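Fumarylacetoacetate hydrolase (Burkholderia xenovorans, PDB 5TI1) probably hydrolyses fumarylacetoacetate to fumarate and acetoacetate, the last step of phenylalanine and tyrosine breakdown, using a magnesium ion held by carboxylates. Local coordinates at residues 237-248 and 355-366; 91-99 and 142-150. All blocks are in the same frame, centred on the assembly; numbering follows the deposited sequence. Where two conformers were deposited one is given.

Interaction 1 of 2, residues 237-248 and 355-366; sequences NALGEPVTCADA and QQLAHHTVSGCN
The C-terminal end of helix 353-362, in the catalytic domain of the FAH family, is bound by the connection that follows strand 223-233, with Val-243 and Thr-361 meeting midway. Thr-361 OG1 sits between its own backbone N and carbonyl carbon (chi1 67°), which turns it to the loop, where it accepts from Val-243 N at 2.8 Å. A water donates to Val-243 O and Ala-358 O, bridging loop and helix beside this bond. Past the helix end, Gly-364, with positive phi, offers its O in the carbonyl plane, on a lone pair, to Gly-240 N (2.7 Å), inside the type II turn 238-241. The amide of Asn-237 serves both segments: ND2 gives one nearly straight bond to Cys-365 O (3.1 Å) and another to Glu-241 O, while OD1 takes Thr-367 OG1, so its rotation is fixed. At the other end packing is apolar: Cys-245 CB lies 4.0 Å from Ala-358 CB, and Leu-357 CD2 is 4.1 Å from Ala-248 CB. Leu-357 also reaches Ile-233 of strand 223-233 and Met-373 of strand 372-374, while Leu-239 and Pro-242 pack against Phe-282 and Leu-443 of the second subunit.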
loop_
_atom_site.group_PDB
_atom_site.type_symbol
_atom_site.label_atom_id
_atom_site.label_comp_id
_atom_site.label_asym_id
_atom_site.label_seq_id
_atom_site.Cartn_x
_atom_site.Cartn_y
_atom_site.Cartn_z
ATOM N N ASN B 237 11.545 -8.846 5.117
ATOM C CA ASN B 237 12.003 -8.869 6.498
ATOM C C ASN B 237 10.782 -8.959 7.407
ATOM O O ASN B 237 9.691 -8.498 7.050
ATOM C CB ASN B 237 12.867 -7.641 6.834
ATOM C CG ASN B 237 12.070 -6.342 6.843
ATOM O OD1 ASN B 237 11.593 -5.884 5.811
ATOM N ND2 ASN B 237 11.931 -5.740 8.020
ATOM N N ALA B 238 10.967 -9.585 8.569
ATOM C CA ALA B 238 9.852 -9.802 9.490
ATOM C C ALA B 238 9.467 -8.505 10.190
ATOM O O ALA B 238 10.283 -7.600 10.367
ATOM C CB ALA B 238 10.207 -10.875 10.529
ATOM N N LEU B 239 8.202 -8.409 10.580
ATOM C CA LEU B 239 7.737 -7.216 11.271
ATOM C C LEU B 239 8.473 -7.063 12.598
ATOM O O LEU B 239 8.592 -8.021 13.368
ATOM C CB LEU B 239 6.226 -7.304 11.494
ATOM C CG LEU B 239 5.495 -6.075 12.011
ATOM C CD1 LEU B 239 5.634 -4.912 11.060
ATOM C CD2 LEU B 239 4.032 -6.430 12.213
ATOM N N GLY B 240 8.975 -5.853 12.862
ATOM C CA GLY B 240 9.757 -5.603 14.053
ATOM C C GLY B 240 11.247 -5.835 13.923
ATOM O O GLY B 240 11.984 -5.553 14.878
ATOM N N GLU B 241 11.720 -6.323 12.771
ATOM C CA GLU B 241 13.112 -6.737 12.576
ATOM C C GLU B 241 13.766 -5.875 11.502
ATOM O O GLU B 241 13.678 -6.184 10.302
ATOM C CB GLU B 241 13.190 -8.216 12.204
ATOM C CG GLU B 241 12.833 -9.153 13.359
ATOM C CD GLU B 241 13.106 -10.623 13.056
ATOM O OE1 GLU B 241 12.717 -11.479 13.884
ATOM O OE2 GLU B 241 13.711 -10.920 12.001
ATOM N N PRO B 242 14.442 -4.793 11.888
ATOM C CA PRO B 242 15.054 -3.898 10.891
ATOM C C PRO B 242 16.048 -4.613 9.981
ATOM O O PRO B 242 16.667 -5.608 10.362
ATOM C CB PRO B 242 15.762 -2.849 11.756
ATOM C CG PRO B 242 15.006 -2.861 13.049
ATOM C CD PRO B 242 14.621 -4.298 13.262
ATOM N N VAL B 243 16.196 -4.086 8.761
ATOM C CA VAL B 243 17.255 -4.491 7.834
ATOM C C VAL B 243 18.400 -3.496 7.965
ATOM O O VAL B 243 18.189 -2.286 7.818
ATOM C CB VAL B 243 16.748 -4.540 6.385
ATOM C CG1 VAL B 243 17.870 -4.973 5.444
ATOM C CG2 VAL B 243 15.560 -5.464 6.269
ATOM N N THR B 244 19.608 -3.989 8.256
ATOM C CA THR B 244 20.738 -3.081 8.400
ATOM C C THR B 244 21.158 -2.555 7.033
ATOM O O THR B 244 20.871 -3.149 5.983
ATOM C CB THR B 244 21.941 -3.746 9.096
ATOM O OG1 THR B 244 22.530 -4.733 8.240
ATOM C CG2 THR B 244 21.528 -4.399 10.425
ATOM N N CYS B 245 21.831 -1.406 7.052
ATOM C CA CYS B 245 22.240 -0.796 5.795
ATOM C C CYS B 245 23.187 -1.713 5.039
ATOM O O CYS B 245 23.066 -1.876 3.819
ATOM C CB CYS B 245 22.885 0.561 6.055
ATOM S SG CYS B 245 23.009 1.558 4.574
ATOM N N ALA B 246 24.122 -2.343 5.757
ATOM C CA ALA B 246 25.073 -3.244 5.117
ATOM C C ALA B 246 24.385 -4.461 4.508
ATOM O O ALA B 246 24.876 -5.020 3.519
ATOM C CB ALA B 246 26.135 -3.683 6.129
ATOM N N ASP B 247 23.265 -4.891 5.082
ATOM C CA ASP B 247 22.563 -6.080 4.618
ATOM C C ASP B 247 21.514 -5.760 3.560
ATOM O O ASP B 247 20.968 -6.683 2.950
ATOM C CB ASP B 247 21.909 -6.794 5.815
ATOM C CG ASP B 247 21.223 -8.100 5.435
ATOM O OD1 ASP B 247 21.837 -8.905 4.700
ATOM O OD2 ASP B 247 20.074 -8.326 5.885
ATOM N N ALA B 248 21.277 -4.476 3.299
ATOM C CA ALA B 248 20.082 -4.055 2.569
ATOM C C ALA B 248 20.065 -4.587 1.138
ATOM O O ALA B 248 19.049 -5.126 0.682
ATOM C CB ALA B 248 19.997 -2.531 2.581
ATOM N N GLN B 355 20.379 2.645 1.827
ATOM C CA GLN B 355 19.993 3.552 2.896
ATOM C C GLN B 355 18.480 3.692 2.969
ATOM O O GLN B 355 17.907 3.740 4.065
ATOM C CB GLN B 355 20.668 4.903 2.690
ATOM C CG GLN B 355 22.179 4.831 2.882
ATOM C CD GLN B 355 22.868 6.135 2.563
ATOM O OE1 GLN B 355 22.549 6.796 1.565
ATOM N NE2 GLN B 355 23.823 6.518 3.406
ATOM N N GLN B 356 17.819 3.740 1.810
ATOM C CA GLN B 356 16.369 3.871 1.785
ATOM C C GLN B 356 15.704 2.680 2.459
ATOM O O GLN B 356 14.793 2.845 3.273
ATOM C CB GLN B 356 15.887 4.027 0.341
ATOM C CG GLN B 356 16.261 5.365 -0.288
ATOM C CD GLN B 356 16.043 5.386 -1.793
ATOM O OE1 GLN B 356 16.094 4.348 -2.451
ATOM N NE2 GLN B 356 15.799 6.573 -2.341
ATOM N N LEU B 357 16.145 1.465 2.124
ATOM C CA LEU B 357 15.565 0.274 2.736
ATOM C C LEU B 357 15.881 0.216 4.228
ATOM O O LEU B 357 15.018 -0.143 5.044
ATOM C CB LEU B 357 16.083 -0.975 2.032
ATOM C CG LEU B 357 15.452 -2.298 2.451
ATOM C CD1 LEU B 357 13.931 -2.272 2.195
ATOM C CD2 LEU B 357 16.146 -3.448 1.720
ATOM N N ALA B 358 17.109 0.576 4.598
ATOM C CA ALA B 358 17.490 0.610 6.005
ATOM C C ALA B 358 16.581 1.547 6.786
ATOM O O ALA B 358 16.045 1.183 7.841
ATOM C CB ALA B 358 18.953 1.034 6.135
ATOM N N HIS B 359 16.358 2.748 6.254
ATOM C CA HIS B 359 15.446 3.668 6.919
ATOM C C HIS B 359 14.011 3.150 6.891
ATOM O O HIS B 359 13.297 3.249 7.896
ATOM C CB HIS B 359 15.534 5.048 6.283
ATOM C CG HIS B 359 14.659 6.059 6.945
ATOM N ND1 HIS B 359 14.953 6.604 8.176
ATOM C CD2 HIS B 359 13.474 6.596 6.568
ATOM C CE1 HIS B 359 13.999 7.452 8.516
ATOM N NE2 HIS B 359 13.090 7.463 7.560
ATOM N N HIS B 360 13.578 2.581 5.758
ATOM C CA HIS B 360 12.218 2.045 5.652
ATOM C C HIS B 360 11.897 1.082 6.795
ATOM O O HIS B 360 10.775 1.071 7.313
ATOM C CB HIS B 360 12.032 1.334 4.309
ATOM C CG HIS B 360 10.602 1.224 3.869
ATOM N ND1 HIS B 360 9.552 1.102 4.756
ATOM C CD2 HIS B 360 10.048 1.229 2.631
ATOM C CE1 HIS B 360 8.415 1.030 4.083
ATOM N NE2 HIS B 360 8.688 1.102 2.792
ATOM N N THR B 361 12.869 0.271 7.203
ATOM C CA THR B 361 12.636 -0.782 8.183
ATOM C C THR B 361 13.191 -0.476 9.573
ATOM O O THR B 361 13.030 -1.303 10.480
ATOM C CB THR B 361 13.236 -2.100 7.672
ATOM O OG1 THR B 361 14.671 -1.985 7.617
ATOM C CG2 THR B 361 12.700 -2.408 6.276
ATOM N N VAL B 362 13.826 0.687 9.778
ATOM C CA VAL B 362 14.545 0.920 11.028
ATOM C C VAL B 362 13.597 0.937 12.222
ATOM O O VAL B 362 13.994 0.609 13.349
ATOM C CB VAL B 362 15.362 2.224 10.947
ATOM C CG1 VAL B 362 14.443 3.436 10.952
ATOM C CG2 VAL B 362 16.363 2.289 12.106
ATOM N N SER B 363 12.343 1.313 12.004
ATOM C CA SER B 363 11.349 1.355 13.063
ATOM C C SER B 363 10.550 0.064 13.169
ATOM O O SER B 363 9.667 -0.034 14.030
ATOM C CB SER B 363 10.409 2.549 12.848
ATOM O OG SER B 363 11.076 3.765 13.181
ATOM N N GLY B 364 10.849 -0.932 12.335
ATOM C CA GLY B 364 10.226 -2.236 12.429
ATOM C C GLY B 364 9.277 -2.588 11.297
ATOM O O GLY B 364 8.721 -3.693 11.312
ATOM N N CYS B 365 9.062 -1.696 10.326
ATOM C CA CYS B 365 8.181 -2.017 9.210
ATOM C C CYS B 365 8.724 -3.221 8.455
ATOM O O CYS B 365 9.938 -3.368 8.282
ATOM C CB CYS B 365 8.035 -0.811 8.271
ATOM S SG CYS B 365 6.840 -1.050 6.923
ATOM N N ASN B 366 7.819 -4.106 8.044
ATOM C CA ASN B 366 8.198 -5.297 7.304
ATOM C C ASN B 366 8.112 -5.025 5.809
ATOM O O ASN B 366 7.437 -4.094 5.360
ATOM C CB ASN B 366 7.316 -6.486 7.690
ATOM C CG ASN B 366 5.840 -6.224 7.471
ATOM O OD1 ASN B 366 5.372 -5.078 7.515
ATOM N ND2 ASN B 366 5.087 -7.301 7.253
HETATM O O HOH W 1 17.150 -0.470 9.482
#

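Interaction 2 of 2, residues 91-99 and 142-150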
loop_
_atom_site.group_PDB
_atom_site.type_symbol
_atom_site.label_atom_id
_atom_site.label_comp_id
_atom_site.label_asym_id
_atom_site.label_seq_id
_atom_site.Cartn_x
_atom_site.Cartn_y
_atom_site.Cartn_z
ATOM N N ARG B 91 3.194 -18.303 -14.317
ATOM C CA ARG B 91 2.637 -17.453 -13.277
ATOM C C ARG B 91 2.373 -16.107 -13.918
ATOM O O ARG B 91 3.063 -15.727 -14.866
ATOM C CB ARG B 91 3.606 -17.263 -12.098
ATOM C CG ARG B 91 3.932 -18.493 -11.296
ATOM C CD ARG B 91 2.831 -18.800 -10.316
ATOM N NE ARG B 91 3.242 -19.823 -9.364
ATOM C CZ ARG B 91 3.262 -21.122 -9.634
ATOM N NH1 ARG B 91 2.900 -21.557 -10.831
ATOM N NH2 ARG B 91 3.643 -21.988 -8.707
ATOM N N ASP B 92 1.384 -15.382 -13.404
ATOM C CA ASP B 92 1.046 -14.038 -13.847
ATOM C C ASP B 92 1.939 -12.972 -13.229
ATOM O O ASP B 92 1.702 -11.782 -13.456
ATOM C CB ASP B 92 -0.422 -13.736 -13.518
ATOM C CG ASP B 92 -1.388 -14.640 -14.268
ATOM O OD1 ASP B 92 -0.978 -15.245 -15.278
ATOM O OD2 ASP B 92 -2.559 -14.742 -13.854
ATOM N N ALA B 93 2.924 -13.368 -12.430
ATOM C CA ALA B 93 3.822 -12.437 -11.771
ATOM C C ALA B 93 5.097 -13.192 -11.413
ATOM O O ALA B 93 5.099 -14.420 -11.312
ATOM C CB ALA B 93 3.182 -11.826 -10.524
ATOM N N LEU B 94 6.178 -12.438 -11.223
ATOM C CA LEU B 94 7.488 -12.998 -10.902
ATOM C C LEU B 94 7.647 -13.341 -9.430
ATOM O O LEU B 94 8.709 -13.856 -9.047
ATOM C CB LEU B 94 8.588 -12.012 -11.294
ATOM C CG LEU B 94 8.890 -11.857 -12.782
ATOM C CD1 LEU B 94 9.696 -10.592 -13.045
ATOM C CD2 LEU B 94 9.669 -13.074 -13.239
ATOM N N ASN B 95 6.636 -13.056 -8.601
ATOM C CA ASN B 95 6.793 -13.157 -7.145
ATOM C C ASN B 95 7.306 -14.527 -6.723
ATOM O O ASN B 95 8.320 -14.636 -6.021
ATOM C CB ASN B 95 5.468 -12.848 -6.448
ATOM C CG ASN B 95 4.992 -11.426 -6.703
ATOM O OD1 ASN B 95 4.978 -10.961 -7.842
ATOM N ND2 ASN B 95 4.591 -10.732 -5.640
ATOM N N ASP B 96 6.614 -15.588 -7.153
ATOM C CA ASP B 96 6.977 -16.947 -6.747
ATOM C C ASP B 96 8.414 -17.289 -7.133
ATOM O O ASP B 96 9.138 -17.918 -6.353
ATOM C CB ASP B 96 5.996 -17.948 -7.369
ATOM C CG ASP B 96 4.631 -17.938 -6.693
ATOM O OD1 ASP B 96 4.484 -17.279 -5.651
ATOM O OD2 ASP B 96 3.708 -18.593 -7.206
ATOM N N PHE B 97 8.840 -16.907 -8.343
ATOM C CA PHE B 97 10.222 -17.167 -8.743
ATOM C C PHE B 97 11.209 -16.333 -7.930
ATOM O O PHE B 97 12.249 -16.844 -7.494
ATOM C CB PHE B 97 10.409 -16.898 -10.240
ATOM C CG PHE B 97 11.851 -16.774 -10.642
ATOM C CD1 PHE B 97 12.672 -17.886 -10.655
ATOM C CD2 PHE B 97 12.394 -15.540 -10.967
ATOM C CE1 PHE B 97 14.006 -17.784 -11.012
ATOM C CE2 PHE B 97 13.730 -15.428 -11.317
ATOM C CZ PHE B 97 14.536 -16.550 -11.340
ATOM N N ILE B 98 10.908 -15.045 -7.725
ATOM C CA ILE B 98 11.767 -14.199 -6.894
ATOM C C ILE B 98 11.902 -14.785 -5.493
ATOM O O ILE B 98 13.010 -14.869 -4.936
ATOM C CB ILE B 98 11.225 -12.758 -6.848
ATOM C CG1 ILE B 98 11.360 -12.082 -8.210
ATOM C CG2 ILE B 98 11.980 -11.950 -5.825
ATOM C CD1 ILE B 98 10.534 -10.780 -8.333
ATOM N N ALA B 99 10.782 -15.228 -4.913
ATOM C CA ALA B 99 10.798 -15.791 -3.565
ATOM C C ALA B 99 11.782 -16.946 -3.427
ATOM O O ALA B 99 12.215 -17.243 -2.310
ATOM C CB ALA B 99 9.398 -16.259 -3.173
ATOM N N LEU B 142 3.510 -7.529 -22.903
ATOM C CA LEU B 142 4.260 -7.460 -21.650
ATOM C C LEU B 142 3.365 -6.905 -20.552
ATOM O O LEU B 142 2.725 -5.861 -20.729
ATOM C CB LEU B 142 5.509 -6.593 -21.795
ATOM C CG LEU B 142 6.385 -7.009 -22.969
ATOM C CD1 LEU B 142 7.620 -6.120 -23.027
ATOM C CD2 LEU B 142 6.741 -8.485 -22.851
ATOM N N HIS B 143 3.310 -7.608 -19.428
ATOM C CA HIS B 143 2.425 -7.241 -18.335
ATOM C C HIS B 143 3.250 -6.792 -17.139
ATOM O O HIS B 143 4.465 -6.988 -17.090
ATOM C CB HIS B 143 1.514 -8.414 -17.959
ATOM C CG HIS B 143 0.969 -9.149 -19.140
ATOM N ND1 HIS B 143 -0.108 -8.689 -19.869
ATOM C CD2 HIS B 143 1.366 -10.300 -19.736
ATOM C CE1 HIS B 143 -0.356 -9.529 -20.856
ATOM N NE2 HIS B 143 0.525 -10.512 -20.801
ATOM N N LEU B 144 2.571 -6.160 -16.186
ATOM C CA LEU B 144 3.180 -5.773 -14.922
ATOM C C LEU B 144 4.007 -6.943 -14.400
ATOM O O LEU B 144 3.502 -8.066 -14.311
ATOM C CB LEU B 144 2.103 -5.363 -13.917
ATOM C CG LEU B 144 2.607 -4.512 -12.756
ATOM C CD1 LEU B 144 3.039 -3.140 -13.282
ATOM C CD2 LEU B 144 1.556 -4.396 -11.639
ATOM N N PRO B 145 5.297 -6.752 -14.122
ATOM C CA PRO B 145 6.151 -7.915 -13.869
ATOM C C PRO B 145 5.954 -8.543 -12.500
ATOM O O PRO B 145 6.305 -9.719 -12.324
ATOM C CB PRO B 145 7.567 -7.349 -14.019
ATOM C CG PRO B 145 7.438 -5.931 -13.680
ATOM C CD PRO B 145 6.099 -5.524 -14.278
ATOM N N VAL B 146 5.407 -7.815 -11.531
ATOM C CA VAL B 146 5.221 -8.346 -10.184
ATOM C C VAL B 146 3.858 -7.927 -9.667
ATOM O O VAL B 146 3.304 -6.908 -10.088
ATOM C CB VAL B 146 6.326 -7.871 -9.204
ATOM C CG1 VAL B 146 7.633 -8.572 -9.488
ATOM C CG2 VAL B 146 6.494 -6.351 -9.283
ATOM N N GLN B 147 3.306 -8.748 -8.767
ATOM C CA GLN B 147 2.163 -8.361 -7.941
ATOM C C GLN B 147 2.714 -7.614 -6.736
ATOM O O GLN B 147 3.365 -8.212 -5.875
ATOM C CB GLN B 147 1.347 -9.578 -7.503
ATOM C CG GLN B 147 0.058 -9.239 -6.743
ATOM C CD GLN B 147 0.259 -8.955 -5.249
ATOM O OE1 GLN B 147 1.088 -9.580 -4.583
ATOM N NE2 GLN B 147 -0.518 -8.012 -4.721
ATOM N N ILE B 148 2.465 -6.309 -6.682
ATOM C CA ILE B 148 3.160 -5.412 -5.761
ATOM C C ILE B 148 2.406 -5.404 -4.437
ATOM O O ILE B 148 1.300 -4.836 -4.367
ATOM C CB ILE B 148 3.278 -4.003 -6.357
ATOM C CG1 ILE B 148 4.012 -4.079 -7.701
ATOM C CG2 ILE B 148 3.981 -3.052 -5.404
ATOM C CD1 ILE B 148 3.850 -2.829 -8.554
ATOM N N PRO B 149 2.954 -6.000 -3.368
ATOM C CA PRO B 149 2.250 -5.955 -2.076
ATOM C C PRO B 149 2.210 -4.558 -1.482
ATOM O O PRO B 149 1.206 -4.175 -0.861
ATOM C CB PRO B 149 3.066 -6.927 -1.199
ATOM C CG PRO B 149 3.880 -7.752 -2.161
ATOM C CD PRO B 149 4.195 -6.791 -3.283
ATOM N N GLY B 150 3.290 -3.795 -1.645
ATOM C CA GLY B 150 3.411 -2.435 -1.156
ATOM C C GLY B 150 4.285 -1.593 -2.065
ATOM O O GLY B 150 5.299 -2.068 -2.590
HETATM O O HOH W 2 2.220 -9.374 -12.268
#
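Asn-95, in the first turn of helix 95-99, reaches across to the backbone of Gln-147. Its CB points at segment 142-150, and CG stands anti to the carbonyl carbon (chi1 -63°), which carries the amide out to the backbone of 146-147. There OD1 accepts from Gln-147 N at 2.9 Å, the donor tilted 19° from the carbonyl plane, and also lies 3.5 Å from Val-146 CA. On the other branch ND2 donates to Gln-147 O at 2.8 Å; this bond is nearly straight, falls on a lone pair of the carbonyl, and keeps the acceptor in the plane of the amide. One side chain thus pairs with both the N-H and the C=O of a single residue, as a strand neighbour would, and the two bonds fix the rotation of the amide and tell OD1 from ND2. The contact lies where the chain leaves edge strand 140-143 of the N-terminal domain's antiparallel sheet and heads for strand 151-154 of the catalytic domain. Just before the helix, Leu-94 N donates to Pro-145 O at 2.9 Å, and the leucine's CD1 packs against Pro-145 CB at 4.0 Å. Ala-93 CB rests 3.5 Å from Gln-147 N. Deeper in, Ile-98 CD1 meets Val-146 CG1 at 3.8 Å, the two side chains roughly perpendicular. A water donates to Asp-92 O and Leu-144 O, spanning the two carbonyls.

How the interactions relate
Interactions 1 and 2 follow one another along the chain, with centres 22 Å apart and nearest atoms about 7 Å apart, so they do not touch. Each is partly buried, and interaction 1 buries over twice the surface, 678 against 302 Å². The 237-248/355-366 contact stays within the catalytic domain and ties a loop to a helix end. Interaction 2 lies at the passage from the N-terminal to the catalytic domain: Leu-94 leans on strand 44-49, Val-146 on strand 284-292. Both contacts touch the second subunit. Both rely on an asparagine amide and a bridging water, but the amide of interaction 2 pairs with one residue, whereas that of interaction 1 is shared among several.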